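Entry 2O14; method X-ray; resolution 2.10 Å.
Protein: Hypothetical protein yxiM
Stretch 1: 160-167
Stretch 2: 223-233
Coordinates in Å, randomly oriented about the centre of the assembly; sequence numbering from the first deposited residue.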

# COMPACT_ATOMS: atom_id res chain seq x y z
N VAL A 160 -6.99 10.10 -16.40
CA VAL A 160 -7.60 10.31 -15.09
C VAL A 160 -7.77 8.96 -14.41
O VAL A 160 -8.16 7.97 -15.04
CB VAL A 160 -8.99 11.00 -15.21
CG1 VAL A 160 -8.85 12.31 -15.97
CG2 VAL A 160 -9.98 10.08 -15.90
N THR A 161 -7.47 8.92 -13.12
CA THR A 161 -7.55 7.70 -12.33
C THR A 161 -8.98 7.19 -12.20
O THR A 161 -9.94 7.96 -12.31
CB THR A 161 -7.04 7.93 -10.91
OG1 THR A 161 -7.88 8.90 -10.26
CG2 THR A 161 -5.61 8.45 -10.92
N ASN A 162 -9.12 5.88 -11.97
CA ASN A 162 -10.43 5.28 -11.77
C ASN A 162 -10.79 5.48 -10.30
O ASN A 162 -9.93 5.85 -9.49
CB ASN A 162 -10.39 3.78 -12.08
CG ASN A 162 -10.35 3.48 -13.56
OD1 ASN A 162 -11.15 4.01 -14.34
ND2 ASN A 162 -9.42 2.62 -13.97
N ARG A 163 -12.05 5.26 -9.96
CA ARG A 163 -12.48 5.41 -8.57
C ARG A 163 -11.61 4.49 -7.72
O ARG A 163 -11.43 3.32 -8.05
CB ARG A 163 -13.95 5.03 -8.45
CG ARG A 163 -14.62 5.60 -7.22
CD ARG A 163 -16.11 5.35 -7.28
NE ARG A 163 -16.79 5.92 -6.13
CZ ARG A 163 -18.10 5.82 -5.94
NH1 ARG A 163 -18.85 5.18 -6.83
NH2 ARG A 163 -18.66 6.36 -4.86
N THR A 164 -11.09 5.01 -6.62
CA THR A 164 -10.20 4.21 -5.79
C THR A 164 -10.35 4.38 -4.29
O THR A 164 -10.73 5.44 -3.80
CB THR A 164 -8.72 4.53 -6.11
OG1 THR A 164 -8.52 4.50 -7.53
CG2 THR A 164 -7.79 3.53 -5.44
N ILE A 165 -10.04 3.30 -3.56
CA ILE A 165 -10.07 3.31 -2.11
C ILE A 165 -8.59 3.35 -1.71
O ILE A 165 -7.86 2.38 -1.94
CB ILE A 165 -10.65 2.02 -1.52
CG1 ILE A 165 -12.09 1.80 -2.00
CG2 ILE A 165 -10.61 2.09 0.01
CD1 ILE A 165 -13.04 2.84 -1.50
N TYR A 166 -8.13 4.46 -1.14
CA TYR A 166 -6.74 4.57 -0.71
C TYR A 166 -6.69 4.17 0.76
O TYR A 166 -7.36 4.78 1.59
CB TYR A 166 -6.23 6.00 -0.89
CG TYR A 166 -6.15 6.42 -2.34
CD1 TYR A 166 -5.01 6.14 -3.10
CD2 TYR A 166 -7.22 7.06 -2.96
CE1 TYR A 166 -4.94 6.49 -4.45
CE2 TYR A 166 -7.16 7.41 -4.31
CZ TYR A 166 -6.02 7.13 -5.04
OH TYR A 166 -5.97 7.47 -6.37
N VAL A 167 -5.90 3.15 1.07
CA VAL A 167 -5.81 2.67 2.44
C VAL A 167 -4.54 3.08 3.19
O VAL A 167 -3.43 2.91 2.68
CB VAL A 167 -5.92 1.13 2.50
CG1 VAL A 167 -6.05 0.67 3.95
CG2 VAL A 167 -7.11 0.65 1.69
N ALA A 223 1.80 10.63 -1.40
CA ALA A 223 1.50 9.70 -2.49
C ALA A 223 0.00 9.61 -2.76
O ALA A 223 -0.43 9.48 -3.90
CB ALA A 223 2.04 8.32 -2.16
N ILE A 224 -0.80 9.66 -1.69
CA ILE A 224 -2.24 9.59 -1.83
C ILE A 224 -2.85 10.92 -2.27
O ILE A 224 -3.78 10.94 -3.08
CB ILE A 224 -2.90 9.14 -0.51
CG1 ILE A 224 -2.46 7.72 -0.17
CG2 ILE A 224 -4.43 9.22 -0.63
CD1 ILE A 224 -2.93 7.24 1.18
N LEU A 225 -2.34 12.03 -1.74
CA LEU A 225 -2.84 13.35 -2.09
C LEU A 225 -2.56 13.67 -3.56
O LEU A 225 -3.22 14.53 -4.16
CB LEU A 225 -2.19 14.42 -1.20
CG LEU A 225 -2.65 14.39 0.26
CD1 LEU A 225 -1.78 15.30 1.11
CD2 LEU A 225 -4.12 14.81 0.33
N LYS A 226 -1.58 12.97 -4.12
CA LYS A 226 -1.21 13.15 -5.51
C LYS A 226 -2.34 12.77 -6.46
O LYS A 226 -2.50 13.37 -7.52
CB LYS A 226 0.02 12.29 -5.83
CG LYS A 226 0.51 12.35 -7.27
CD LYS A 226 1.41 13.55 -7.51
CE LYS A 226 1.97 13.53 -8.93
NZ LYS A 226 2.89 14.67 -9.16
N TYR A 227 -3.13 11.77 -6.08
CA TYR A 227 -4.20 11.29 -6.95
C TYR A 227 -5.62 11.28 -6.41
O TYR A 227 -6.58 11.33 -7.18
CB TYR A 227 -3.87 9.87 -7.43
CG TYR A 227 -2.51 9.74 -8.06
CD1 TYR A 227 -2.24 10.30 -9.31
CD2 TYR A 227 -1.49 9.03 -7.42
CE1 TYR A 227 -0.98 10.16 -9.91
CE2 TYR A 227 -0.23 8.89 -8.02
CZ TYR A 227 0.02 9.45 -9.26
OH TYR A 227 1.25 9.30 -9.85
N ILE A 228 -5.79 11.22 -5.09
CA ILE A 228 -7.13 11.18 -4.52
C ILE A 228 -7.98 12.37 -4.96
O ILE A 228 -7.52 13.51 -5.00
CB ILE A 228 -7.07 11.09 -2.97
CG1 ILE A 228 -8.38 10.49 -2.44
CG2 ILE A 228 -6.82 12.46 -2.38
CD1 ILE A 228 -8.31 10.07 -0.98
N LYS A 229 -9.24 12.10 -5.31
CA LYS A 229 -10.15 13.13 -5.78
C LYS A 229 -11.60 12.81 -5.41
O LYS A 229 -11.88 11.78 -4.80
CB LYS A 229 -10.04 13.27 -7.30
CG LYS A 229 -10.26 11.97 -8.06
CD LYS A 229 -10.15 12.18 -9.57
CE LYS A 229 -10.17 10.85 -10.32
NZ LYS A 229 -11.40 10.07 -10.05
N PRO A 230 -12.54 13.70 -5.77
CA PRO A 230 -13.94 13.43 -5.44
C PRO A 230 -14.37 12.06 -5.95
O PRO A 230 -14.05 11.68 -7.09
CB PRO A 230 -14.68 14.56 -6.15
CG PRO A 230 -13.71 15.70 -6.04
CD PRO A 230 -12.39 15.03 -6.39
N GLY A 231 -15.07 11.31 -5.11
CA GLY A 231 -15.52 9.99 -5.48
C GLY A 231 -14.72 8.91 -4.78
O GLY A 231 -15.25 7.82 -4.52
N ASP A 232 -13.46 9.21 -4.48
CA ASP A 232 -12.59 8.25 -3.81
C ASP A 232 -12.80 8.23 -2.30
O ASP A 232 -13.47 9.10 -1.73
CB ASP A 232 -11.11 8.57 -4.09
CG ASP A 232 -10.76 8.51 -5.56
OD1 ASP A 232 -11.35 7.68 -6.29
OD2 ASP A 232 -9.88 9.29 -5.99
N TYR A 233 -12.20 7.23 -1.65
CA TYR A 233 -12.27 7.09 -0.21
C TYR A 233 -10.87 6.90 0.36
O TYR A 233 -10.05 6.18 -0.21
CB TYR A 233 -13.14 5.89 0.18
CG TYR A 233 -14.62 6.13 0.03
CD1 TYR A 233 -15.29 7.02 0.87
CD2 TYR A 233 -15.36 5.47 -0.94
CE1 TYR A 233 -16.66 7.24 0.75
CE2 TYR A 233 -16.74 5.67 -1.07
CZ TYR A 233 -17.38 6.56 -0.22
OH TYR A 233 -18.74 6.77 -0.35
O HOH W 1 -8.06 8.54 -7.64

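Two segments distant in sequence meet here, and 683 Å² of surface is buried between them. They pair as parallel strands at one point, where Ile165 bridges to Tyr233; the rest of the contact is made by loop, turn and the helix that opens the second stretch. The CA atoms of Ile165 and Tyr233 lie 4.8 Å apart. Tyr233 supplies both backbone bonds of the bridge: its N donates to Thr164 O at 3.2 Å, and its O accepts from Tyr166 N at 2.7 Å. One residue thus bonds to the neighbours before and after Ile165, the pattern expected of parallel strands. The same carbonyl receives a CA-H...O contact, Ile165 CA lying 3.4 Å from Tyr233 O. Ile165 and Tyr233 send their side chains to the same face of the sheet, where Ile165 CD1 packs 3.5 Å from Tyr233 CB; a branched aliphatic chain fits well beside the nonpolar base of a tyrosine.

Tyr166 gives up the most surface to the contact. Its side chain points toward the second stretch and packs among apolar atoms: its CG is 3.7 Å from Ile224 CG2, and its CD2 is 3.7 Å from Ile228 CG1. Tyrosine suits this place because a broad ring fills the buried space while its hydroxyl still reaches a polar partner. Tyr166 OH donates to a water at 2.7 Å, as does Thr161 OG1 at the same distance. That water in turn donates to Asp232 OD2 at 2.6 Å and to Tyr227 O at 3.2 Å, so two donors and two acceptors surround it and a single molecule ties both stretches together.

Asp232, just before the bridge, uses its carboxylate as a junction. OD1 accepts from Thr164 N at 2.7 Å, binding the backbone where the first strand begins. Besides taking the water, OD2 accepts from Lys229 N at 3.0 Å, bracing the type II turn that runs from Lys229 to Asp232. The turn is also closed by Asp232 N donating to Lys229 O at 3.0 Å. Aspartate, with a short side chain and two acceptor atoms, can serve these backbone amides together.

Gly231 fits the turn because, at its backbone angles, a CB would be jammed against the preceding carbonyl oxygen. Its own carbonyl faces the first stretch: Arg163 NE donates to Gly231 O at 2.9 Å, the oxygen lying near the guanidinium plane, as favours a straight N-H...O bond. The long, extended arginine chain brings this donor across from a CB that points sideways. Lys229 likewise reaches over, but its NZ makes only a weak hydrogen bond to Thr161 O, at 3.4 Å.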